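Local coordinates for uncharacterized protein (Clostridium leptum, PDB 4PW1), which is of unknown function but carries two DUF6836 sequence regions in one unique fold, a nine-stranded antiparallel beta sheet surrounded by alpha-helices, at residues Asp116-Ala120 / Asp219-Tyr223; Leu107-Tyr112 / Arg244-Leu250; Gly58-Trp62 / Ala87-Lys91; Leu132-Trp136 / Val208-Phe213. All blocks are in the same frame, centred on the assembly; numbering follows the deposited sequence.

Contact 1: Asp116-Ala120 / Asp219-Tyr223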
loop_
_atom_site.group_PDB
_atom_site.type_symbol
_atom_site.label_atom_id
_atom_site.label_comp_id
_atom_site.label_asym_id
_atom_site.label_seq_id
_atom_site.Cartn_x
_atom_site.Cartn_y
_atom_site.Cartn_z
ATOM N N ASP B 116 17.292 -12.970 -5.938
ATOM C CA ASP B 116 18.284 -12.621 -6.940
ATOM C C ASP B 116 17.678 -12.586 -8.339
ATOM O O ASP B 116 18.405 -12.594 -9.305
ATOM C CB ASP B 116 19.463 -13.584 -6.881
ATOM C CG ASP B 116 20.073 -13.651 -5.498
ATOM O OD1 ASP B 116 20.505 -12.588 -4.986
ATOM O OD2 ASP B 116 20.119 -14.759 -4.902
ATOM N N GLU B 117 16.357 -12.497 -8.473
ATOM C CA GLU B 117 15.792 -12.528 -9.809
ATOM C C GLU B 117 16.055 -11.200 -10.537
ATOM O O GLU B 117 16.191 -10.132 -9.930
ATOM C CB GLU B 117 14.308 -12.887 -9.795
ATOM C CG GLU B 117 13.416 -11.822 -9.273
ATOM C CD GLU B 117 11.929 -12.163 -9.398
ATOM O OE1 GLU B 117 11.534 -13.292 -9.815
ATOM O OE2 GLU B 117 11.147 -11.261 -9.052
ATOM N N ARG B 118 16.173 -11.250 -11.840
ATOM C CA ARG B 118 16.401 -9.982 -12.543
ATOM C C ARG B 118 15.128 -9.133 -12.607
ATOM O O ARG B 118 13.994 -9.624 -12.512
ATOM C CB ARG B 118 16.951 -10.193 -13.948
ATOM C CG ARG B 118 16.028 -10.929 -14.844
ATOM C CD ARG B 118 16.654 -11.091 -16.209
ATOM N NE ARG B 118 15.679 -11.775 -17.026
ATOM C CZ ARG B 118 14.771 -11.182 -17.766
ATOM N NH1 ARG B 118 14.710 -9.839 -17.844
ATOM N NH2 ARG B 118 13.909 -11.941 -18.422
ATOM N N GLU B 119 15.350 -7.851 -12.801
ATOM C CA GLU B 119 14.277 -6.907 -12.925
ATOM C C GLU B 119 13.658 -7.018 -14.306
ATOM O O GLU B 119 14.348 -6.947 -15.320
ATOM C CB GLU B 119 14.838 -5.508 -12.694
ATOM C CG GLU B 119 13.802 -4.407 -12.683
ATOM C CD GLU B 119 14.429 -3.058 -12.384
ATOM O OE1 GLU B 119 15.092 -2.940 -11.332
ATOM O OE2 GLU B 119 14.268 -2.127 -13.206
ATOM N N ALA B 120 12.356 -7.231 -14.359
ATOM C CA ALA B 120 11.649 -7.273 -15.652
ATOM C C ALA B 120 11.664 -5.899 -16.289
ATOM O O ALA B 120 11.516 -4.912 -15.592
ATOM C CB ALA B 120 10.208 -7.684 -15.427
ATOM N N ASP B 219 7.233 -3.892 -6.825
ATOM C CA ASP B 219 8.358 -4.692 -6.373
ATOM C C ASP B 219 8.704 -5.881 -7.333
ATOM O O ASP B 219 8.960 -6.997 -6.894
ATOM C CB ASP B 219 8.043 -5.198 -4.972
ATOM C CG ASP B 219 9.243 -5.772 -4.280
ATOM O OD1 ASP B 219 10.362 -5.307 -4.553
ATOM O OD2 ASP B 219 9.053 -6.707 -3.487
ATOM N N ASN B 220 8.694 -5.592 -8.626
ATOM C CA ASN B 220 9.028 -6.537 -9.688
ATOM C C ASN B 220 7.980 -7.658 -9.875
ATOM O O ASN B 220 8.225 -8.601 -10.596
ATOM C CB ASN B 220 10.439 -7.157 -9.490
ATOM C CG ASN B 220 11.053 -7.668 -10.804
ATOM O OD1 ASN B 220 10.970 -7.003 -11.828
ATOM N ND2 ASN B 220 11.635 -8.863 -10.781
ATOM N N HIS B 221 6.804 -7.494 -9.281
ATOM C CA HIS B 221 5.695 -8.408 -9.473
ATOM C C HIS B 221 4.489 -7.723 -9.981
ATOM O O HIS B 221 4.340 -6.491 -9.871
ATOM C CB HIS B 221 5.368 -9.091 -8.147
ATOM C CG HIS B 221 6.452 -9.980 -7.687
ATOM N ND1 HIS B 221 7.468 -9.546 -6.869
ATOM C CD2 HIS B 221 6.736 -11.264 -7.992
ATOM C CE1 HIS B 221 8.310 -10.536 -6.661
ATOM N NE2 HIS B 221 7.889 -11.588 -7.334
ATOM N N ILE B 222 3.597 -8.515 -10.562
ATOM C CA ILE B 222 2.245 -8.054 -10.830
ATOM C C ILE B 222 1.326 -8.575 -9.739
ATOM O O ILE B 222 1.314 -9.801 -9.423
ATOM C CB ILE B 222 1.755 -8.488 -12.201
ATOM C CG1 ILE B 222 2.651 -7.872 -13.268
ATOM C CG2 ILE B 222 0.272 -8.102 -12.436
ATOM C CD1 ILE B 222 2.339 -8.372 -14.673
ATOM N N TYR B 223 0.546 -7.657 -9.175
ATOM C CA TYR B 223 -0.489 -8.002 -8.171
ATOM C C TYR B 223 -1.832 -8.074 -8.877
ATOM O O TYR B 223 -2.347 -7.081 -9.360
ATOM C CB TYR B 223 -0.528 -6.962 -7.049
ATOM C CG TYR B 223 0.590 -7.085 -6.037
ATOM C CD1 TYR B 223 1.791 -7.648 -6.347
ATOM C CD2 TYR B 223 0.455 -6.551 -4.765
ATOM C CE1 TYR B 223 2.815 -7.744 -5.418
ATOM C CE2 TYR B 223 1.473 -6.639 -3.839
ATOM C CZ TYR B 223 2.638 -7.266 -4.173
ATOM O OH TYR B 223 3.650 -7.318 -3.283
HETATM O O HOH W 1 9.428 -13.788 -7.805
HETATM O O HOH W 2 9.175 -11.261 -10.580
#
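A polar, water-assisted loop-to-turn contact at the edge of the fold: the connection 116-120, between strand 106-114 and helix 122-141, meets the type I' turn of the beta hairpin 214-218/221-227. D219 and N220 both have positive phi (56° and 70°), and the N220 side chain points into the loop, where its amide is used at both ends. ND2 of N220 donates to OE2 of E117 (3.0 Å) and to O of R118 (3.0 Å), while OD1 of N220 accepts from N of A120 (2.9 Å). The amide thus bonds the main-chain groups either side of E119 as well as the E117 carboxylate. Water 1 links OE1 of E117 (3.0 Å) to NE2 of H221 (2.7 Å); water 2 donates to OE2 of E117 (2.5 Å) and O of N220 (2.8 Å). ND1 of H221 donates a hydrogen bond to O of D219 (3.0 Å), within the same segment. A120 and N220 also touch M125 of helix 122-141, and E117 and H221 lie against S239 of strand 233-239.

Contact 2: Leu107-Tyr112 / Arg244-Leu250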
loop_
_atom_site.group_PDB
_atom_site.type_symbol
_atom_site.label_atom_id
_atom_site.label_comp_id
_atom_site.label_asym_id
_atom_site.label_seq_id
_atom_site.Cartn_x
_atom_site.Cartn_y
_atom_site.Cartn_z
ATOM N N LEU B 107 -4.723 -20.313 6.252
ATOM C CA LEU B 107 -3.619 -19.688 5.544
ATOM C C LEU B 107 -4.160 -18.518 4.759
ATOM O O LEU B 107 -4.945 -18.698 3.852
ATOM C CB LEU B 107 -2.928 -20.670 4.586
ATOM C CG LEU B 107 -1.733 -20.120 3.807
ATOM C CD1 LEU B 107 -0.569 -19.796 4.769
ATOM C CD2 LEU B 107 -1.248 -21.115 2.768
ATOM N N CYS B 108 -3.734 -17.318 5.122
ATOM C CA CYS B 108 -4.231 -16.091 4.472
ATOM C C CYS B 108 -3.150 -15.345 3.707
ATOM O O CYS B 108 -3.431 -14.372 3.031
ATOM C CB CYS B 108 -4.875 -15.178 5.523
ATOM S SG CYS B 108 -3.814 -14.657 6.887
ATOM N N TYR B 109 -1.898 -15.781 3.847
ATOM C CA TYR B 109 -0.798 -15.185 3.147
ATOM C C TYR B 109 0.332 -16.185 2.954
ATOM O O TYR B 109 0.705 -16.873 3.875
ATOM C CB TYR B 109 -0.306 -13.902 3.840
ATOM C CG TYR B 109 0.760 -13.186 3.039
ATOM C CD1 TYR B 109 2.062 -13.707 2.953
ATOM C CD2 TYR B 109 0.463 -12.058 2.311
ATOM C CE1 TYR B 109 3.015 -13.088 2.180
ATOM C CE2 TYR B 109 1.415 -11.428 1.517
ATOM C CZ TYR B 109 2.669 -11.937 1.473
ATOM O OH TYR B 109 3.591 -11.343 0.697
ATOM N N PHE B 110 0.825 -16.278 1.716
ATOM C CA PHE B 110 2.012 -17.043 1.364
ATOM C C PHE B 110 2.777 -16.319 0.258
ATOM O O PHE B 110 2.180 -15.891 -0.697
ATOM C CB PHE B 110 1.613 -18.422 0.837
ATOM C CG PHE B 110 2.787 -19.248 0.386
ATOM C CD1 PHE B 110 3.260 -19.174 -0.906
ATOM C CD2 PHE B 110 3.432 -20.086 1.272
ATOM C CE1 PHE B 110 4.350 -19.933 -1.309
ATOM C CE2 PHE B 110 4.537 -20.805 0.889
ATOM C CZ PHE B 110 5.004 -20.733 -0.404
ATOM N N SER B 111 4.091 -16.193 0.370
ATOM C CA SER B 111 4.882 -15.778 -0.766
ATOM C C SER B 111 6.280 -16.399 -0.701
ATOM O O SER B 111 6.892 -16.558 0.404
ATOM C CB SER B 111 4.962 -14.238 -0.829
ATOM O OG SER B 111 5.824 -13.776 0.199
ATOM N N TYR B 112 6.785 -16.724 -1.888
ATOM C CA TYR B 112 8.039 -17.413 -2.106
ATOM C C TYR B 112 8.793 -16.656 -3.194
ATOM O O TYR B 112 8.491 -16.794 -4.372
ATOM C CB TYR B 112 7.694 -18.818 -2.569
ATOM C CG TYR B 112 8.820 -19.780 -2.829
ATOM C CD1 TYR B 112 9.409 -20.486 -1.792
ATOM C CD2 TYR B 112 9.213 -20.067 -4.121
ATOM C CE1 TYR B 112 10.406 -21.425 -2.044
ATOM C CE2 TYR B 112 10.205 -21.004 -4.390
ATOM C CZ TYR B 112 10.786 -21.699 -3.344
ATOM O OH TYR B 112 11.746 -22.617 -3.607
ATOM N N ARG B 244 4.566 -17.327 -13.241
ATOM C CA ARG B 244 3.639 -18.024 -12.389
ATOM C C ARG B 244 3.340 -17.217 -11.143
ATOM O O ARG B 244 4.041 -16.237 -10.831
ATOM C CB ARG B 244 4.213 -19.377 -11.985
ATOM C CG ARG B 244 5.514 -19.295 -11.236
ATOM C CD ARG B 244 5.552 -20.443 -10.250
ATOM N NE ARG B 244 6.747 -20.411 -9.457
ATOM C CZ ARG B 244 6.894 -21.005 -8.269
ATOM N NH1 ARG B 244 5.906 -21.715 -7.724
ATOM N NH2 ARG B 244 8.048 -20.866 -7.612
ATOM N N PHE B 245 2.288 -17.620 -10.453
ATOM C CA PHE B 245 1.973 -17.063 -9.164
ATOM C C PHE B 245 2.933 -17.563 -8.089
ATOM O O PHE B 245 3.182 -18.766 -7.963
ATOM C CB PHE B 245 0.520 -17.333 -8.819
ATOM C CG PHE B 245 -0.454 -16.594 -9.693
ATOM C CD1 PHE B 245 -0.480 -15.200 -9.699
ATOM C CD2 PHE B 245 -1.375 -17.274 -10.469
ATOM C CE1 PHE B 245 -1.399 -14.523 -10.493
ATOM C CE2 PHE B 245 -2.275 -16.608 -11.262
ATOM C CZ PHE B 245 -2.290 -15.223 -11.301
ATOM N N VAL B 246 3.558 -16.628 -7.368
ATOM C CA VAL B 246 4.498 -16.989 -6.323
ATOM C C VAL B 246 3.956 -16.720 -4.928
ATOM O O VAL B 246 4.646 -16.900 -3.945
ATOM C CB VAL B 246 5.871 -16.315 -6.520
ATOM C CG1 VAL B 246 6.494 -16.789 -7.825
ATOM C CG2 VAL B 246 5.725 -14.804 -6.513
ATOM N N GLY B 247 2.720 -16.279 -4.846
ATOM C CA GLY B 247 2.089 -16.011 -3.575
ATOM C C GLY B 247 0.679 -15.520 -3.682
ATOM O O GLY B 247 0.170 -15.301 -4.779
ATOM N N PHE B 248 0.048 -15.333 -2.528
ATOM C CA PHE B 248 -1.257 -14.776 -2.439
ATOM C C PHE B 248 -1.524 -14.206 -1.064
ATOM O O PHE B 248 -0.830 -14.510 -0.114
ATOM C CB PHE B 248 -2.363 -15.809 -2.749
ATOM C CG PHE B 248 -2.600 -16.789 -1.629
ATOM C CD1 PHE B 248 -1.806 -17.912 -1.492
ATOM C CD2 PHE B 248 -3.623 -16.587 -0.704
ATOM C CE1 PHE B 248 -2.018 -18.808 -0.442
ATOM C CE2 PHE B 248 -3.820 -17.472 0.359
ATOM C CZ PHE B 248 -3.004 -18.586 0.483
ATOM N N SER B 249 -2.565 -13.379 -0.993
ATOM C CA SER B 249 -3.092 -12.811 0.234
ATOM C C SER B 249 -4.586 -12.932 0.103
ATOM O O SER B 249 -5.148 -12.501 -0.911
ATOM C CB SER B 249 -2.754 -11.314 0.352
ATOM O OG SER B 249 -3.505 -10.711 1.414
ATOM N N LEU B 250 -5.233 -13.478 1.119
ATOM C CA LEU B 250 -6.693 -13.614 1.133
ATOM C C LEU B 250 -7.267 -13.024 2.405
ATOM O O LEU B 250 -6.839 -13.370 3.503
ATOM C CB LEU B 250 -7.087 -15.102 1.048
ATOM C CG LEU B 250 -8.579 -15.397 1.266
ATOM C CD1 LEU B 250 -9.372 -14.789 0.146
ATOM C CD2 LEU B 250 -8.837 -16.898 1.373
#
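Four backbone hydrogen bonds join strands 107-112 and 244-250 as antiparallel neighbours: N of L250 to O of C108 (2.8 Å), N of F110 to O of F248 (3.0 Å), N of F248 to O of F110 (2.9 Å, less certain because this oxygen is crowded) and N of Y112 to O of V246 (3.0 Å). F110 and F248 form a hydrogen-bonded pair, flanked by the non-hydrogen-bonded pairs Y109-S249 and S111-G247. CA-H...O contacts supplement the ladder, as from CA of Y109 to O of F248 (3.3 Å). G247 is fully extended, its CA 4.0 Å from that of S111; a CB here would clash with CA of S111. Each strand also has a classic beta bulge toward its other neighbour, C108 and Y109 facing A101, V246 and G247 facing I237.

On one face the F248 ring lies face-on against N of F110, with CZ 3.8 Å from CD2 of L107 and CE1 3.9 Å from CB of F110; L107 and F110 continue onto helix 44-58. On the other, CD2 of Y109 rests 3.8 Å from CB of S249, and the Y109 ring meets W31 edge-to-face. R244 approaches Y112, but its charge is paired with E242. The chemistry is that of a buried mid-sheet seam, main-chain bonds setting the register and aromatic and aliphatic groups filling the helix-covered face; it joins the two DUF6836 regions into one continuous sheet.

Contact 3: Gly58-Trp62 / Ala87-Lys91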
loop_
_atom_site.group_PDB
_atom_site.type_symbol
_atom_site.label_atom_id
_atom_site.label_comp_id
_atom_site.label_asym_id
_atom_site.label_seq_id
_atom_site.Cartn_x
_atom_site.Cartn_y
_atom_site.Cartn_z
ATOM N N GLY B 58 5.614 -23.290 -3.168
ATOM C CA GLY B 58 6.845 -22.616 -3.611
ATOM C C GLY B 58 7.576 -23.448 -4.649
ATOM O O GLY B 58 7.860 -23.012 -5.740
ATOM N N GLY B 59 7.868 -24.676 -4.291
ATOM C CA GLY B 59 8.434 -25.617 -5.217
ATOM C C GLY B 59 9.820 -26.073 -4.833
ATOM O O GLY B 59 10.409 -26.822 -5.589
ATOM N N GLY B 60 10.376 -25.707 -3.678
ATOM C CA GLY B 60 11.754 -26.182 -3.438
ATOM C C GLY B 60 11.810 -27.635 -2.976
ATOM O O GLY B 60 10.770 -28.271 -2.790
ATOM N N SER B 61 13.003 -28.165 -2.783
ATOM C CA SER B 61 13.143 -29.565 -2.388
ATOM C C SER B 61 13.544 -29.774 -0.929
ATOM O O SER B 61 13.773 -30.918 -0.518
ATOM C CB SER B 61 14.222 -30.203 -3.250
ATOM O OG SER B 61 15.414 -29.454 -3.080
ATOM N N TRP B 62 13.660 -28.714 -0.133
ATOM C CA TRP B 62 14.172 -28.896 1.235
ATOM C C TRP B 62 13.308 -29.899 2.000
ATOM O O TRP B 62 12.071 -29.891 1.900
ATOM C CB TRP B 62 14.181 -27.590 2.038
ATOM C CG TRP B 62 14.903 -26.472 1.375
ATOM C CD1 TRP B 62 16.224 -26.171 1.460
ATOM C CD2 TRP B 62 14.317 -25.516 0.482
ATOM N NE1 TRP B 62 16.488 -25.041 0.708
ATOM C CE2 TRP B 62 15.331 -24.630 0.099
ATOM C CE3 TRP B 62 13.015 -25.319 -0.014
ATOM C CZ2 TRP B 62 15.103 -23.575 -0.794
ATOM C CZ3 TRP B 62 12.780 -24.262 -0.871
ATOM C CH2 TRP B 62 13.829 -23.410 -1.268
ATOM N N ALA B 87 14.714 -16.996 5.348
ATOM C CA ALA B 87 15.715 -17.037 4.292
ATOM C C ALA B 87 16.038 -18.465 3.964
ATOM O O ALA B 87 16.378 -19.227 4.848
ATOM C CB ALA B 87 17.018 -16.291 4.706
ATOM N N LEU B 88 15.884 -18.864 2.709
ATOM C CA LEU B 88 16.267 -20.215 2.270
ATOM C C LEU B 88 17.195 -20.117 1.058
ATOM O O LEU B 88 17.033 -19.219 0.225
ATOM C CB LEU B 88 15.023 -21.014 1.827
ATOM C CG LEU B 88 13.959 -21.268 2.876
ATOM C CD1 LEU B 88 12.814 -22.026 2.227
ATOM C CD2 LEU B 88 14.500 -22.091 4.043
ATOM N N THR B 89 18.096 -21.080 0.921
ATOM C CA THR B 89 18.944 -21.200 -0.239
ATOM C C THR B 89 18.686 -22.551 -0.909
ATOM O O THR B 89 18.823 -23.560 -0.289
ATOM C CB THR B 89 20.421 -21.043 0.153
ATOM O OG1 THR B 89 20.611 -19.740 0.692
ATOM C CG2 THR B 89 21.328 -21.162 -1.059
ATOM N N GLU B 90 18.259 -22.538 -2.160
ATOM C CA GLU B 90 18.080 -23.772 -2.959
ATOM C C GLU B 90 19.419 -24.486 -3.156
ATOM O O GLU B 90 20.483 -23.877 -2.997
ATOM C CB GLU B 90 17.532 -23.463 -4.373
ATOM C CG GLU B 90 16.044 -23.674 -4.619
ATOM C CD GLU B 90 15.614 -25.121 -4.578
ATOM O OE1 GLU B 90 16.464 -26.013 -4.490
ATOM O OE2 GLU B 90 14.395 -25.363 -4.628
ATOM N N LYS B 91 19.376 -25.768 -3.553
ATOM C CA LYS B 91 20.588 -26.549 -3.717
ATOM C C LYS B 91 21.495 -25.918 -4.801
ATOM O O LYS B 91 22.697 -26.061 -4.740
ATOM C CB LYS B 91 20.280 -28.046 -3.995
#
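Helix 44-58 ends at G58, and G59 turns the chain out of it with positive phi (116°), backbone angles that call for glycine; opposite, strand 80-89 ends at T89, and E90 and K91 follow outside it. The two segments come nearest at G60 and E90, CA atoms 6.8 Å apart. G60 suits this crowded spot, since a CB would collide with both OE2 of E90 and the W62 ring. W62 reaches across to the strand end, where its NE1 donates to O of T89 (2.9 Å). This ties the helix-to-helix connection to the sheet, between the strand 80-89 and the helix 44-58 packed on it. The indole lies between two side chains: CD1 of L88 makes a CH-pi contact 3.8 Å from the centroid of the W62 six-membered ring, and OE2 of E90 lies over the opposite face, 3.9 Å from CH2 of W62. OE1 of E90 accepts from N of K91 (3.1 Å). W62 and L88 both also pack on V54 and L67, and W62 on Y112.

Contact 4: Leu132-Trp136 / Val208-Phe213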
loop_
_atom_site.group_PDB
_atom_site.type_symbol
_atom_site.label_atom_id
_atom_site.label_comp_id
_atom_site.label_asym_id
_atom_site.label_seq_id
_atom_site.Cartn_x
_atom_site.Cartn_y
_atom_site.Cartn_z
ATOM N N LEU B 132 -1.256 -13.140 -18.575
ATOM C CA LEU B 132 -2.144 -13.278 -17.435
ATOM C C LEU B 132 -3.587 -13.104 -17.835
ATOM O O LEU B 132 -4.453 -13.914 -17.466
ATOM C CB LEU B 132 -1.731 -12.260 -16.382
ATOM C CG LEU B 132 -1.897 -12.562 -14.918
ATOM C CD1 LEU B 132 -1.514 -13.983 -14.549
ATOM C CD2 LEU B 132 -1.081 -11.532 -14.161
ATOM N N GLN B 133 -3.855 -12.092 -18.652
ATOM C CA GLN B 133 -5.204 -11.874 -19.169
ATOM C C GLN B 133 -5.715 -13.066 -19.976
ATOM O O GLN B 133 -6.862 -13.463 -19.833
ATOM C CB GLN B 133 -5.235 -10.599 -20.026
ATOM C CG GLN B 133 -6.593 -10.162 -20.572
ATOM C CD GLN B 133 -7.570 -9.712 -19.473
ATOM O OE1 GLN B 133 -7.169 -9.207 -18.419
ATOM N NE2 GLN B 133 -8.860 -9.906 -19.718
ATOM N N GLU B 134 -4.851 -13.598 -20.831
ATOM C CA GLU B 134 -5.169 -14.747 -21.664
ATOM C C GLU B 134 -5.434 -15.974 -20.783
ATOM O O GLU B 134 -6.388 -16.692 -20.995
ATOM C CB GLU B 134 -4.027 -15.026 -22.683
ATOM C CG GLU B 134 -3.966 -14.055 -23.866
ATOM C CD GLU B 134 -2.622 -14.049 -24.615
ATOM O OE1 GLU B 134 -1.694 -14.821 -24.274
ATOM O OE2 GLU B 134 -2.488 -13.252 -25.567
ATOM N N ASP B 135 -4.577 -16.200 -19.789
ATOM C CA ASP B 135 -4.737 -17.355 -18.893
ATOM C C ASP B 135 -6.083 -17.231 -18.147
ATOM O O ASP B 135 -6.792 -18.237 -17.941
ATOM C CB ASP B 135 -3.604 -17.428 -17.858
ATOM C CG ASP B 135 -2.288 -17.972 -18.422
ATOM O OD1 ASP B 135 -2.198 -18.283 -19.599
ATOM O OD2 ASP B 135 -1.324 -18.080 -17.651
ATOM N N TRP B 136 -6.405 -16.004 -17.736
ATOM C CA TRP B 136 -7.608 -15.728 -16.978
ATOM C C TRP B 136 -8.851 -16.026 -17.803
ATOM O O TRP B 136 -9.825 -16.593 -17.291
ATOM C CB TRP B 136 -7.638 -14.277 -16.472
ATOM C CG TRP B 136 -8.811 -13.962 -15.564
ATOM C CD1 TRP B 136 -9.120 -14.599 -14.397
ATOM C CD2 TRP B 136 -9.795 -12.922 -15.708
ATOM N NE1 TRP B 136 -10.226 -14.056 -13.829
ATOM C CE2 TRP B 136 -10.674 -13.030 -14.612
ATOM C CE3 TRP B 136 -10.029 -11.931 -16.665
ATOM C CZ2 TRP B 136 -11.756 -12.182 -14.434
ATOM C CZ3 TRP B 136 -11.108 -11.079 -16.491
ATOM C CH2 TRP B 136 -11.965 -11.209 -15.382
ATOM N N VAL B 208 -11.620 -15.536 -8.240
ATOM C CA VAL B 208 -11.038 -15.392 -9.562
ATOM C C VAL B 208 -12.119 -15.563 -10.641
ATOM O O VAL B 208 -12.090 -14.924 -11.710
ATOM C CB VAL B 208 -9.868 -16.365 -9.769
ATOM C CG1 VAL B 208 -9.315 -16.269 -11.183
ATOM C CG2 VAL B 208 -8.780 -16.050 -8.799
ATOM N N LEU B 209 -13.094 -16.424 -10.372
ATOM C CA LEU B 209 -14.104 -16.713 -11.370
ATOM C C LEU B 209 -15.088 -15.578 -11.515
ATOM O O LEU B 209 -15.542 -15.293 -12.620
ATOM C CB LEU B 209 -14.875 -17.970 -10.956
ATOM C CG LEU B 209 -15.985 -18.448 -11.853
ATOM C CD1 LEU B 209 -15.447 -18.877 -13.198
ATOM C CD2 LEU B 209 -16.723 -19.610 -11.185
ATOM N N LYS B 210 -15.445 -14.942 -10.403
ATOM C CA LYS B 210 -16.597 -14.034 -10.420
ATOM C C LYS B 210 -16.233 -12.577 -10.294
ATOM O O LYS B 210 -17.081 -11.723 -10.477
ATOM C CB LYS B 210 -17.573 -14.405 -9.312
ATOM C CG LYS B 210 -18.121 -15.818 -9.536
ATOM C CD LYS B 210 -19.327 -16.168 -8.697
ATOM C CE LYS B 210 -19.903 -17.485 -9.215
ATOM N NZ LYS B 210 -20.962 -18.064 -8.361
ATOM N N SER B 211 -14.996 -12.264 -9.964
ATOM C CA SER B 211 -14.657 -10.863 -9.813
ATOM C C SER B 211 -14.031 -10.343 -11.100
ATOM O O SER B 211 -13.417 -11.081 -11.877
ATOM C CB SER B 211 -13.680 -10.669 -8.647
ATOM O OG SER B 211 -13.184 -9.315 -8.626
ATOM N N GLU B 212 -14.139 -9.035 -11.266
ATOM C CA GLU B 212 -13.287 -8.294 -12.154
ATOM C C GLU B 212 -11.807 -8.542 -11.798
ATOM O O GLU B 212 -11.425 -8.610 -10.624
ATOM C CB GLU B 212 -13.624 -6.801 -11.972
ATOM C CG GLU B 212 -12.759 -5.830 -12.746
ATOM C CD GLU B 212 -13.151 -4.360 -12.514
ATOM O OE1 GLU B 212 -13.581 -3.994 -11.385
ATOM O OE2 GLU B 212 -13.016 -3.559 -13.474
ATOM N N PHE B 213 -10.972 -8.636 -12.823
ATOM C CA PHE B 213 -9.527 -8.780 -12.655
ATOM C C PHE B 213 -8.887 -7.382 -12.825
ATOM O O PHE B 213 -8.958 -6.806 -13.893
ATOM C CB PHE B 213 -9.056 -9.733 -13.724
ATOM C CG PHE B 213 -7.578 -9.803 -13.922
ATOM C CD1 PHE B 213 -6.685 -9.560 -12.909
ATOM C CD2 PHE B 213 -7.088 -10.157 -15.160
ATOM C CE1 PHE B 213 -5.320 -9.626 -13.136
ATOM C CE2 PHE B 213 -5.726 -10.231 -15.397
ATOM C CZ PHE B 213 -4.838 -9.977 -14.378
#
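W136 lays its indole under F213: CB of F213 sits 3.5 Å from the centroid of the W136 six-membered ring, almost on the ring normal, a CH-pi contact. The F213 ring turns its edge to the five-membered ring of W136, an edge-to-face pair with centroids 5.2 Å apart and planes at 61°. In the indole plane, NE1 of W136 donates to O of V208 (3.0 Å) in the last turn of helix 198-210. CG1 of V208 packs 3.6 Å from CD1 of W136, and O of S211, just past the helix end, lies 3.2 Å from CZ2 at the indole edge. One turn earlier on helix 122-141, CG of L132 meets CZ of F213 at 4.0 Å; OE1 of Q133 comes within 3.4 Å of CD2 of F213, while its amide nitrogen bonds to E137. F174 of helix 173-190 touches L132, V208 and W136, and the rings of Y226 and F213 meet, planes about 10° apart. This is an aromatic cluster at a helix-to-strand junction: the chain leaves helix 198-210, crosses the W136 face and enters edge strand 214-218, so helix 122-141 packs against the connection into the antiparallel sheet of this helix-surrounded fold.

In the fold
Contact 2 lies in the core, about 1 Å between its centre and that of the chain; contacts 1, 3 and 4 sit 15 to 17 Å out and are only partly buried. Contact 2 is a ladder of main-chain bonds, contact 1 relies on asparagine, glutamate and water, and contacts 3 and 4 each turn on a tryptophan whose NE1 bonds to a backbone carbonyl. Contacts 1 to 3 reach the same sheet. Contacts 3 and 4 flank the chain's centre on opposite sides, their own centres about 29 Å apart. Contact 2 touches all three others: R244 to G58, V246 to H221 and F245 to L132. Contacts 1 and 4 both involve helix 122-141 and meet at I222 and L132.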